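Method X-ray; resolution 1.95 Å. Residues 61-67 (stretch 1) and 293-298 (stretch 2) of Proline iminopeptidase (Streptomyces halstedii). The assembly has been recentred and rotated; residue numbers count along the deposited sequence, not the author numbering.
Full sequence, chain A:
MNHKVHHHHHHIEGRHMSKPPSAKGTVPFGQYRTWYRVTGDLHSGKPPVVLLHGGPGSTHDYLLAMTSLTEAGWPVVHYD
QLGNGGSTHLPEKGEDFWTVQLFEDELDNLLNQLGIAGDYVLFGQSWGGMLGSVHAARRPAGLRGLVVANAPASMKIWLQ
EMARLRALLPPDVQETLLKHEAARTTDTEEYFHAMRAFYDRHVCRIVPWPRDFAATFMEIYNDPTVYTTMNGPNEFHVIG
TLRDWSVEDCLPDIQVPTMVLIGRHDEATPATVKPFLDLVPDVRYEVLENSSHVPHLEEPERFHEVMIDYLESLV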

# COMPACT_ATOMS: atom_id res chain seq x y z
N ASP A 61 -0.60 -2.25 -10.13
CA ASP A 61 0.39 -2.82 -11.08
C ASP A 61 1.67 -3.31 -10.41
O ASP A 61 2.13 -4.41 -10.69
CB ASP A 61 0.75 -1.80 -12.18
CG ASP A 61 -0.45 -1.42 -13.02
OD1 ASP A 61 -0.55 -1.92 -14.16
OD2 ASP A 61 -1.27 -0.62 -12.54
N TYR A 62 2.24 -2.49 -9.54
CA TYR A 62 3.47 -2.86 -8.80
C TYR A 62 3.30 -4.06 -7.86
O TYR A 62 4.28 -4.60 -7.37
CB TYR A 62 4.04 -1.65 -8.04
CG TYR A 62 3.36 -1.37 -6.70
CD1 TYR A 62 2.11 -0.76 -6.66
CD2 TYR A 62 3.97 -1.70 -5.48
CE1 TYR A 62 1.47 -0.51 -5.45
CE2 TYR A 62 3.33 -1.43 -4.26
CZ TYR A 62 2.07 -0.85 -4.26
OH TYR A 62 1.40 -0.58 -3.08
N LEU A 63 2.05 -4.47 -7.60
CA LEU A 63 1.78 -5.65 -6.76
C LEU A 63 1.59 -6.93 -7.57
O LEU A 63 1.25 -7.97 -6.99
CB LEU A 63 0.54 -5.41 -5.88
CG LEU A 63 0.69 -4.34 -4.80
CD1 LEU A 63 -0.61 -4.15 -4.04
CD2 LEU A 63 1.81 -4.67 -3.83
N LEU A 64 1.82 -6.88 -8.90
CA LEU A 64 1.45 -8.01 -9.78
C LEU A 64 2.26 -9.28 -9.52
O LEU A 64 1.77 -10.37 -9.75
CB LEU A 64 1.57 -7.63 -11.27
CG LEU A 64 0.35 -6.90 -11.84
CD1 LEU A 64 0.68 -6.32 -13.22
CD2 LEU A 64 -0.85 -7.83 -11.91
N ALA A 65 3.46 -9.14 -8.98
CA ALA A 65 4.25 -10.27 -8.49
C ALA A 65 3.49 -11.24 -7.58
O ALA A 65 3.76 -12.44 -7.56
CB ALA A 65 5.46 -9.75 -7.74
N MET A 66 2.54 -10.71 -6.82
CA MET A 66 1.81 -11.51 -5.85
C MET A 66 0.80 -12.51 -6.44
O MET A 66 0.15 -13.25 -5.70
CB MET A 66 1.13 -10.57 -4.85
CG MET A 66 2.15 -9.79 -4.04
SD MET A 66 1.44 -8.81 -2.71
CE MET A 66 0.62 -10.09 -1.77
N THR A 67 0.67 -12.54 -7.77
CA THR A 67 0.01 -13.67 -8.44
C THR A 67 0.73 -14.99 -8.16
O THR A 67 0.16 -16.05 -8.36
CB THR A 67 -0.07 -13.49 -9.96
OG1 THR A 67 1.24 -13.28 -10.48
CG2 THR A 67 -0.96 -12.29 -10.33
N HIS A 293 10.98 -1.11 0.56
CA HIS A 293 9.53 -0.88 0.55
C HIS A 293 8.76 -1.86 -0.32
O HIS A 293 7.54 -1.97 -0.20
CB HIS A 293 9.25 0.56 0.08
CG HIS A 293 7.92 1.08 0.48
ND1 HIS A 293 7.56 1.28 1.80
CD2 HIS A 293 6.86 1.49 -0.26
CE1 HIS A 293 6.34 1.77 1.86
NE2 HIS A 293 5.89 1.90 0.62
N VAL A 294 9.46 -2.58 -1.20
CA VAL A 294 8.80 -3.52 -2.10
C VAL A 294 9.42 -4.92 -2.07
O VAL A 294 9.92 -5.39 -3.10
CB VAL A 294 8.73 -2.98 -3.54
CG1 VAL A 294 7.77 -1.81 -3.62
CG2 VAL A 294 10.11 -2.57 -4.06
N PRO A 295 9.38 -5.59 -0.90
CA PRO A 295 9.97 -6.93 -0.72
C PRO A 295 9.46 -8.02 -1.67
O PRO A 295 10.18 -8.98 -1.98
CB PRO A 295 9.66 -7.27 0.74
CG PRO A 295 8.53 -6.38 1.14
CD PRO A 295 8.67 -5.13 0.32
N HIS A 296 8.22 -7.88 -2.13
CA HIS A 296 7.67 -8.78 -3.10
C HIS A 296 8.42 -8.74 -4.46
O HIS A 296 8.21 -9.61 -5.27
CB HIS A 296 6.18 -8.50 -3.32
CG HIS A 296 5.88 -7.14 -3.85
ND1 HIS A 296 5.90 -6.00 -3.05
CD2 HIS A 296 5.53 -6.72 -5.08
CE1 HIS A 296 5.60 -4.95 -3.78
NE2 HIS A 296 5.36 -5.36 -5.02
N LEU A 297 9.21 -7.68 -4.68
CA LEU A 297 10.04 -7.51 -5.88
C LEU A 297 11.50 -7.72 -5.54
O LEU A 297 12.24 -8.36 -6.29
CB LEU A 297 9.84 -6.10 -6.45
CG LEU A 297 8.52 -5.90 -7.21
CD1 LEU A 297 8.31 -4.44 -7.55
CD2 LEU A 297 8.49 -6.75 -8.48
N GLU A 298 11.91 -7.18 -4.40
CA GLU A 298 13.28 -7.21 -3.96
C GLU A 298 13.73 -8.58 -3.49
O GLU A 298 14.86 -8.98 -3.77
CB GLU A 298 13.50 -6.16 -2.86
CG GLU A 298 13.34 -4.75 -3.38
CD GLU A 298 13.08 -3.73 -2.29
OE1 GLU A 298 12.37 -4.06 -1.33
OE2 GLU A 298 13.63 -2.61 -2.40

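Two short helical segments, at least 230 residues apart in sequence wherever they touch, meet around one imidazole. Residues 61-67 form 3-10 turns, evidenced by i to i+3 bonds: Leu64 N to Asp61 O at 3.1 Å, Met66 N to Leu63 O at 3.0 Å and Thr67 N to Leu64 O at 3.1 Å. In the other stretch Val294 is the N-cap residue, its O accepting from Leu297 N at 2.9 Å and from Glu298 N at 3.0 Å. The backbones approach most closely at Ala65 and His296, whose CA atoms lie 6.6 Å apart, and the contact buries 264 Å² counted over both sides. His296 contributes 94 Å² of that, more than any other residue.

Asp61 makes no contact, so the interface begins at Tyr62. Its carbonyl is not used by any backbone bond within the stretch, and it accepts the one hydrogen bond that crosses between the segments: His296 NE2 donates to Tyr62 O at 2.7 Å, with an N-H...O angle of 148°. The donor direction places a proton on NE2, and the oxygen lies near the imidazole plane, where an N-H points. The p rotamer of His296 (chi1 62°) accompanies this reach. The tyrosine ring sits obliquely to the imidazole, with centroids 5.9 Å apart and planes at 58°, a geometry that is neither a stack nor edge-to-face. Tyr62 CD2 also packs against Val294 CG1 at 4.2 Å, an apolar contact, while Tyr62 OH is hydrogen-bonded elsewhere in the structure.

Leu63 starts with its CA-to-CB bond pointing away, yet its side-chain end comes nearer. Leu63 CD2 lies 4.1 Å from the centroid of the His296 ring and 28° off the normal, a CH-pi contact over the face; the closest atom pair is Leu63 CD2 to His296 CE1 at 3.8 Å. Leu64 points away and stays out of contact.

Ala65 points toward the partner, and its small methyl group fits where the backbones are close. Ala65 CB is 3.7 Å from His296 O and 4.0 Å from His296 CD2, at the edge of the ring, and makes an apolar contact with Leu297 CD2 at 4.3 Å.

Met66 completes the surroundings of the histidine. Its SD lies 5.2 Å from the His296 ring centroid, 25° off the normal, an oblique sulfur-aromatic approach, and Met66 CG comes within 4.3 Å of His296 CB. Thr67 ends the walk without contact; its OG1 instead donates to Leu64 O at 3.0 Å within its own segment.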